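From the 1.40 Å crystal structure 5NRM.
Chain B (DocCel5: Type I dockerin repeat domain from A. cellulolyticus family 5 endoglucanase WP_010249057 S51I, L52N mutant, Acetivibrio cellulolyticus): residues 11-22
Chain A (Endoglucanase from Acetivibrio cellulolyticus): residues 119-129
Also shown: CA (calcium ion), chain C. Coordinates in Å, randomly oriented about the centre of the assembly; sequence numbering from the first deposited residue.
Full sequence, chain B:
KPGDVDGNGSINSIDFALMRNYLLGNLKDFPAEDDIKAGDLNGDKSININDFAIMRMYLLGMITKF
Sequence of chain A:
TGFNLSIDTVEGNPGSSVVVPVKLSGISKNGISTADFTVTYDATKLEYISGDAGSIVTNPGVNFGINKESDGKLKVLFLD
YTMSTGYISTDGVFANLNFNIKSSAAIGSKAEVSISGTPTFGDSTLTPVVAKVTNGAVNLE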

ATOM      1  N   ILE B  11      -5.107  -7.366  -9.704  1.00 10.23           N
ATOM      2  CA  ILE B  11      -4.868  -8.008  -8.399  1.00  9.87           C
ATOM      3  C   ILE B  11      -4.498  -6.889  -7.430  1.00  9.20           C
ATOM      4  O   ILE B  11      -3.481  -6.188  -7.631  1.00  9.37           O
ATOM      5  CB  ILE B  11      -3.703  -9.030  -8.513  1.00 11.07           C
ATOM      6  CG1 ILE B  11      -4.038 -10.167  -9.517  1.00 12.75           C
ATOM      7  CG2 ILE B  11      -3.417  -9.570  -7.113  1.00 10.99           C
ATOM      8  CD1 ILE B  11      -2.806 -10.858  -9.968  1.00 14.50           C
ATOM      9  N   ASN B  12      -5.278  -6.702  -6.371  1.00  8.20           N
ATOM     10  CA  ASN B  12      -5.046  -5.582  -5.484  1.00  8.00           C
ATOM     11  C   ASN B  12      -5.508  -5.910  -4.058  1.00  8.06           C
ATOM     12  O   ASN B  12      -5.805  -7.067  -3.738  1.00  9.05           O
ATOM     13  CB  ASN B  12      -5.681  -4.292  -6.062  1.00  8.20           C
ATOM     14  CG  ASN B  12      -7.217  -4.349  -6.146  1.00  8.36           C
ATOM     15  OD1 ASN B  12      -7.864  -5.001  -5.328  1.00  8.26           O
ATOM     16  ND2 ASN B  12      -7.772  -3.609  -7.103  1.00  8.64           N
ATOM     17  N   SER B  13      -5.470  -4.893  -3.200  1.00  8.05           N
ATOM     18  CA  SER B  13      -5.716  -5.128  -1.792  1.00  8.79           C
ATOM     19  C   SER B  13      -7.182  -5.479  -1.468  1.00  8.64           C
ATOM     20  O   SER B  13      -7.471  -6.038  -0.403  1.00  9.55           O
ATOM     21  CB  SER B  13      -5.289  -3.893  -0.962  1.00  8.80           C
ATOM     22  OG  SER B  13      -6.008  -2.719  -1.362  1.00  9.00           O
ATOM     23  N   ILE B  14      -8.079  -5.192  -2.399  1.00  8.10           N
ATOM     24  CA  ILE B  14      -9.473  -5.688  -2.235  1.00  8.29           C
ATOM     25  C   ILE B  14      -9.555  -7.220  -2.487  1.00  8.00           C
ATOM     26  O   ILE B  14     -10.237  -7.912  -1.744  1.00  8.55           O
ATOM     27  CB  ILE B  14     -10.473  -4.872  -3.070  1.00  8.34           C
ATOM     28  CG1 ILE B  14     -10.545  -3.422  -2.463  1.00  8.58           C
ATOM     29  CG2 ILE B  14     -11.790  -5.594  -3.145  1.00  8.64           C
ATOM     30  CD1 ILE B  14     -11.388  -2.417  -3.250  1.00  9.03           C
ATOM     31  N   ASP B  15      -8.787  -7.750  -3.444  1.00  7.77           N
ATOM     32  CA  ASP B  15      -8.667  -9.218  -3.586  1.00  8.37           C
ATOM     33  C   ASP B  15      -8.049  -9.799  -2.310  1.00  9.09           C
ATOM     34  O   ASP B  15      -8.522 -10.805  -1.782  1.00  9.97           O
ATOM     35  CB  ASP B  15      -7.766  -9.567  -4.773  1.00  8.64           C
ATOM     36  CG  ASP B  15      -8.324  -9.047  -6.085  1.00  8.87           C
ATOM     37  OD1 ASP B  15      -9.438  -9.448  -6.466  1.00  9.27           O
ATOM     38  OD2 ASP B  15      -7.637  -8.214  -6.738  1.00  9.09           O
ATOM     39  N   PHE B  16      -7.004  -9.134  -1.772  1.00  9.37           N
ATOM     40  CA  PHE B  16      -6.398  -9.603  -0.523  1.00 10.14           C
ATOM     41  C   PHE B  16      -7.379  -9.637   0.636  1.00 10.49           C
ATOM     42  O   PHE B  16      -7.403 -10.586   1.393  1.00 11.35           O
ATOM     43  CB  PHE B  16      -5.267  -8.623  -0.237  1.00  9.91           C
ATOM     44  CG  PHE B  16      -4.279  -8.964   0.872  1.00 11.00           C
ATOM     45  CD1 PHE B  16      -3.644 -10.161   0.917  1.00 12.01           C
ATOM     46  CD2 PHE B  16      -3.937  -8.006   1.778  1.00 11.06           C
ATOM     47  CE1 PHE B  16      -2.682 -10.403   1.877  1.00 13.26           C
ATOM     48  CE2 PHE B  16      -2.978  -8.255   2.775  1.00 12.37           C
ATOM     49  CZ  PHE B  16      -2.363  -9.475   2.817  1.00 13.49           C
ATOM     50  N   ALA B  17      -8.192  -8.607   0.753  1.00  9.93           N
ATOM     51  CA  ALA B  17      -9.259  -8.577   1.728  1.00 10.86           C
ATOM     52  C   ALA B  17     -10.320  -9.679   1.584  1.00 11.56           C
ATOM     53  O   ALA B  17     -10.772 -10.311   2.574  1.00 12.95           O
ATOM     54  CB  ALA B  17      -9.910  -7.219   1.742  1.00 10.63           C
ATOM     55  N   LEU B  18     -10.717  -9.928   0.361  1.00 11.19           N
ATOM     56  CA  LEU B  18     -11.660 -10.969   0.110  1.00 12.11           C
ATOM     57  C   LEU B  18     -11.059 -12.321   0.474  1.00 12.88           C
ATOM     58  O   LEU B  18     -11.736 -13.165   1.043  1.00 13.66           O
ATOM     59  CB  LEU B  18     -12.107 -10.991  -1.346  1.00 11.77           C
ATOM     60  CG  LEU B  18     -12.999  -9.783  -1.726  1.00 11.35           C
ATOM     61  CD1 LEU B  18     -13.126  -9.648  -3.201  1.00 11.40           C
ATOM     62  CD2 LEU B  18     -14.407  -9.856  -1.158  1.00 12.48           C
ATOM     63  N   MET B  19      -9.811 -12.527   0.136  1.00 13.02           N
ATOM     64  CA  MET B  19      -9.140 -13.752   0.564  1.00 15.43           C
ATOM     65  C   MET B  19      -9.127 -13.863   2.116  1.00 16.04           C
ATOM     66  O   MET B  19      -9.282 -14.930   2.685  1.00 17.33           O
ATOM     67  CB  MET B  19      -7.745 -13.762   0.077  1.00 16.93           C
ATOM     68  CG  MET B  19      -7.662 -13.890  -1.405  1.00 17.95           C
ATOM     69  SD  MET B  19      -5.945 -14.026  -1.922  1.00 24.22           S
ATOM     70  CE  MET B  19      -5.607 -15.687  -1.241  1.00 22.04           C
ATOM     71  N   ARG B  20      -8.936 -12.709   2.799  1.00 15.53           N
ATOM     72  CA  ARG B  20      -8.939 -12.735   4.288  1.00 16.78           C
ATOM     73  C   ARG B  20     -10.317 -13.123   4.785  1.00 17.74           C
ATOM     74  O   ARG B  20     -10.451 -13.995   5.657  1.00 19.21           O
ATOM     75  CB  ARG B  20      -8.555 -11.352   4.853  1.00 16.93           C
ATOM     76  CG  ARG B  20      -8.402 -11.308   6.365  1.00 18.52           C
ATOM     77  CD  ARG B  20      -7.170 -12.081   6.854  1.00 20.21           C
ATOM     78  NE  ARG B  20      -7.068 -12.006   8.311  1.00 21.99           N
ATOM     79  CZ  ARG B  20      -6.298 -12.787   9.058  1.00 25.34           C
ATOM     80  NH1 ARG B  20      -5.438 -13.600   8.480  1.00 26.19           N
ATOM     81  NH2 ARG B  20      -6.329 -12.691  10.378  1.00 26.90           N
ATOM     82  N   ASN B  21     -11.355 -12.553   4.183  1.00 17.12           N
ATOM     83  CA  ASN B  21     -12.692 -12.923   4.607  1.00 19.86           C
ATOM     84  C   ASN B  21     -12.992 -14.370   4.360  1.00 20.65           C
ATOM     85  O   ASN B  21     -13.693 -14.992   5.175  1.00 21.74           O
ATOM     86  CB  ASN B  21     -13.746 -12.093   3.942  1.00 20.07           C
ATOM     87  CG  ASN B  21     -14.007 -10.821   4.664  1.00 22.18           C
ATOM     88  OD1 ASN B  21     -14.466  -9.839   4.060  1.00 26.02           O
ATOM     89  ND2 ASN B  21     -13.750 -10.812   5.951  1.00 23.73           N
ATOM     90  N   TYR B  22     -12.454 -14.935   3.269  1.00 20.07           N
ATOM     91  CA  TYR B  22     -12.658 -16.362   2.963  1.00 22.24           C
ATOM     92  C   TYR B  22     -11.987 -17.220   4.052  1.00 23.79           C
ATOM     93  O   TYR B  22     -12.595 -18.163   4.629  1.00 25.30           O
ATOM     94  CB  TYR B  22     -12.070 -16.685   1.588  1.00 22.52           C
ATOM     95  CG  TYR B  22     -12.293 -18.107   1.096  1.00 25.77           C
ATOM     96  CD1 TYR B  22     -11.458 -19.138   1.507  1.00 27.69           C
ATOM     97  CD2 TYR B  22     -13.281 -18.385   0.141  1.00 27.54           C
ATOM     98  CE1 TYR B  22     -11.640 -20.435   1.040  1.00 30.78           C
ATOM     99  CE2 TYR B  22     -13.465 -19.677  -0.337  1.00 28.65           C
ATOM    100  CZ  TYR B  22     -12.636 -20.676   0.124  1.00 30.64           C
ATOM    101  OH  TYR B  22     -12.760 -21.961  -0.332  1.00 34.17           O
TER
HETATM  102 CA    CA C 101      -9.303  -7.820  -8.407  1.00  8.73          CA
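Chain A (119-129) PTFGDSTLTPV

How does the chain A segment run across the dockerin helix? Residues 119-122 form the end of a β-strand, with extended backbone angles, and the strand axis passes 8.5 Å from the axis of the helix that starts at S13(B). The two run in broadly the same N-to-C sense, at an angle of 37°. The backbones come nearest at the first turn of the helix, where the CA of I14(B) lies 6.2 Å from the CA of G122(A), and the CA of S13(B) lies 6.8 Å from the CA of T120(A). After G122(A) the chain leaves the strand in a type I turn from D123(A) to L126(A), closed by L126(A) N donating to D123(A) O at 2.9 Å.

What fills the hollow in chain A? The side chain of I14(B), in its m,t rotamer, reaches into a pocket made largely of backbone. Its CD1 is 3.8 Å from T120(A) CG2, 4.0 Å from G122(A) CA, 4.0 Å from L126(A) O and 3.9 Å from P128(A) CG. The bare CA of G122(A) matters to this fit: a CB placed there would point toward the helix and come within a tight 3.1 Å of I14(B) CG1. Behind this pocket the chain folds back on itself: D123(A) N, at the start of the turn, donates to T127(A) O, and V129(A) N donates to F121(A) O in the strand, both at 2.9 Å.

What does chain A push back in return? L126(A) points toward the helix from a left-handed backbone conformation (phi 63°, psi 27°), and its branched end settles over the next turns. The small side chain of A17(B) leaves room for a close approach, its CB 3.6 Å from L126(A) CD2, while L18(B) CD2 lies 3.9 Å from L126(A) CD1. Thus a bump from each chain, I14(B) and L126(A), is received by the other, and these two residues have the largest areas covered across the contact.

How does the start of the helix meet the strand? T120(A) faces N12(B) and S13(B), with its OG1 3.4 Å from N12(B) ND2, an approach whose angle is too poor for a hydrogen bond; indeed no hydrogen bond joins the two stretches. N12(B) instead caps the helix, its OD1 accepting from I14(B) N at 2.9 Å and, weakly, from D15(B) N at 3.5 Å. Next to it, D15(B) binds the calcium ion through OD1 at 2.5 Å and OD2 at 2.4 Å, so the contact begins beside the metal site.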

ATOM      1  N   PRO A 119      -3.659   3.410  -7.499  1.00 10.68           N
ATOM      2  CA  PRO A 119      -3.801   3.054  -6.117  1.00 10.55           C
ATOM      3  C   PRO A 119      -5.196   2.495  -5.842  1.00 10.94           C
ATOM      4  O   PRO A 119      -6.169   2.858  -6.531  1.00 13.07           O
ATOM      5  CB  PRO A 119      -3.585   4.376  -5.407  1.00 10.62           C
ATOM      6  CG  PRO A 119      -4.028   5.413  -6.311  1.00 11.30           C
ATOM      7  CD  PRO A 119      -3.885   4.877  -7.706  1.00 11.31           C
ATOM      8  N   THR A 120      -5.260   1.538  -4.926  1.00 10.08           N
ATOM      9  CA  THR A 120      -6.522   1.015  -4.490  1.00 10.17           C
ATOM     10  C   THR A 120      -6.749   1.153  -2.986  1.00  9.25           C
ATOM     11  O   THR A 120      -5.857   0.872  -2.202  1.00  9.68           O
ATOM     12  CB  THR A 120      -6.696  -0.450  -4.892  1.00 10.39           C
ATOM     13  OG1 THR A 120      -6.608  -0.546  -6.326  1.00 10.54           O
ATOM     14  CG2 THR A 120      -8.047  -1.053  -4.388  1.00 11.25           C
ATOM     15  N   PHE A 121      -7.925   1.683  -2.642  1.00  9.34           N
ATOM     16  CA  PHE A 121      -8.420   1.745  -1.257  1.00  9.66           C
ATOM     17  C   PHE A 121      -9.774   1.153  -1.177  1.00  9.65           C
ATOM     18  O   PHE A 121     -10.629   1.365  -2.087  1.00 11.44           O
ATOM     19  CB  PHE A 121      -8.495   3.202  -0.804  1.00  9.83           C
ATOM     20  CG  PHE A 121      -7.166   3.852  -0.748  1.00  9.95           C
ATOM     21  CD1 PHE A 121      -6.381   3.807   0.394  1.00  9.78           C
ATOM     22  CD2 PHE A 121      -6.693   4.522  -1.862  1.00 10.50           C
ATOM     23  CE1 PHE A 121      -5.135   4.397   0.403  1.00  9.70           C
ATOM     24  CE2 PHE A 121      -5.441   5.128  -1.850  1.00 10.41           C
ATOM     25  CZ  PHE A 121      -4.673   5.065  -0.716  1.00  9.86           C
ATOM     26  N   GLY A 122      -9.952   0.303  -0.187  1.00  8.87           N
ATOM     27  CA  GLY A 122     -11.264  -0.226   0.089  1.00  9.09           C
ATOM     28  C   GLY A 122     -11.774   0.208   1.404  1.00  9.34           C
ATOM     29  O   GLY A 122     -10.995   0.208   2.381  1.00  9.48           O
ATOM     30  N   ASP A 123     -13.048   0.594   1.454  1.00  9.94           N
ATOM     31  CA  ASP A 123     -13.662   0.920   2.739  1.00 10.50           C
ATOM     32  C   ASP A 123     -14.013  -0.309   3.573  1.00 10.65           C
ATOM     33  O   ASP A 123     -13.659  -1.425   3.195  1.00 10.01           O
ATOM     34  CB  ASP A 123     -14.751   1.949   2.563  1.00 11.75           C
ATOM     35  CG  ASP A 123     -16.037   1.365   2.003  1.00 12.76           C
ATOM     36  OD1 ASP A 123     -16.211   0.128   1.857  1.00 12.53           O
ATOM     37  OD2 ASP A 123     -16.922   2.207   1.691  1.00 15.01           O
ATOM     38  N   SER A 124     -14.735  -0.124   4.698  1.00 11.23           N
ATOM     39  CA  SER A 124     -14.975  -1.256   5.612  1.00 12.11           C
ATOM     40  C   SER A 124     -16.006  -2.263   4.996  1.00 13.39           C
ATOM     41  O   SER A 124     -16.149  -3.363   5.553  1.00 13.33           O
ATOM     42  CB  SER A 124     -15.428  -0.779   6.994  1.00 12.80           C
ATOM     43  OG  SER A 124     -16.621  -0.021   6.922  1.00 13.59           O
ATOM     44  N   THR A 125     -16.715  -1.819   3.921  1.00 13.00           N
ATOM     45  CA  THR A 125     -17.589  -2.651   3.071  1.00 14.75           C
ATOM     46  C   THR A 125     -16.846  -3.306   1.899  1.00 14.14           C
ATOM     47  O   THR A 125     -17.506  -3.980   1.047  1.00 14.25           O
ATOM     48  CB  THR A 125     -18.858  -1.843   2.566  1.00 16.03           C
ATOM     49  OG1 THR A 125     -18.570  -0.927   1.521  1.00 18.03           O
ATOM     50  CG2 THR A 125     -19.546  -1.081   3.716  1.00 19.02           C
ATOM     51  N   LEU A 126     -15.556  -3.042   1.774  1.00 12.70           N
ATOM     52  CA  LEU A 126     -14.713  -3.440   0.669  1.00 13.22           C
ATOM     53  C   LEU A 126     -15.136  -2.826  -0.637  1.00 13.78           C
ATOM     54  O   LEU A 126     -14.932  -3.403  -1.739  1.00 15.72           O
ATOM     55  CB  LEU A 126     -14.589  -4.948   0.583  1.00 14.12           C
ATOM     56  CG  LEU A 126     -14.016  -5.591   1.841  1.00 14.73           C
ATOM     57  CD1 LEU A 126     -13.862  -7.109   1.624  1.00 16.54           C
ATOM     58  CD2 LEU A 126     -12.711  -4.944   2.280  1.00 14.51           C
ATOM     59  N   THR A 127     -15.763  -1.679  -0.544  1.00 13.24           N
ATOM     60  CA  THR A 127     -16.065  -0.888  -1.729  1.00 13.96           C
ATOM     61  C   THR A 127     -14.885   0.008  -2.054  1.00 13.03           C
ATOM     62  O   THR A 127     -14.288   0.620  -1.167  1.00 10.99           O
ATOM     63  CB  THR A 127     -17.278   0.002  -1.498  1.00 15.85           C
ATOM     64  OG1 THR A 127     -18.359  -0.893  -1.242  1.00 19.18           O
ATOM     65  CG2 THR A 127     -17.677   0.819  -2.755  1.00 17.16           C
ATOM     66  N   PRO A 128     -14.478   0.084  -3.337  1.00 13.03           N
ATOM     67  CA  PRO A 128     -13.402   0.972  -3.690  1.00 13.54           C
ATOM     68  C   PRO A 128     -13.737   2.443  -3.438  1.00 13.48           C
ATOM     69  O   PRO A 128     -14.866   2.851  -3.682  1.00 13.72           O
ATOM     70  CB  PRO A 128     -13.205   0.719  -5.184  1.00 14.60           C
ATOM     71  CG  PRO A 128     -13.901  -0.504  -5.455  1.00 14.41           C
ATOM     72  CD  PRO A 128     -15.064  -0.559  -4.513  1.00 14.21           C
ATOM     73  N   VAL A 129     -12.733   3.134  -2.918  1.00 14.26           N
ATOM     74  CA  VAL A 129     -12.784   4.566  -2.638  1.00 15.81           C
ATOM     75  C   VAL A 129     -11.745   5.219  -3.529  1.00 16.01           C
ATOM     76  O   VAL A 129     -10.556   4.905  -3.356  1.00 16.40           O
ATOM     77  CB  VAL A 129     -12.382   4.923  -1.196  1.00 18.17           C
ATOM     78  CG1 VAL A 129     -12.753   6.401  -0.942  1.00 19.98           C
ATOM     79  CG2 VAL A 129     -13.026   3.999  -0.207  1.00 20.31           C
TER
HETATM   80  O   HOH W   1      -9.843  -6.019  -6.902  1.00  8.67           O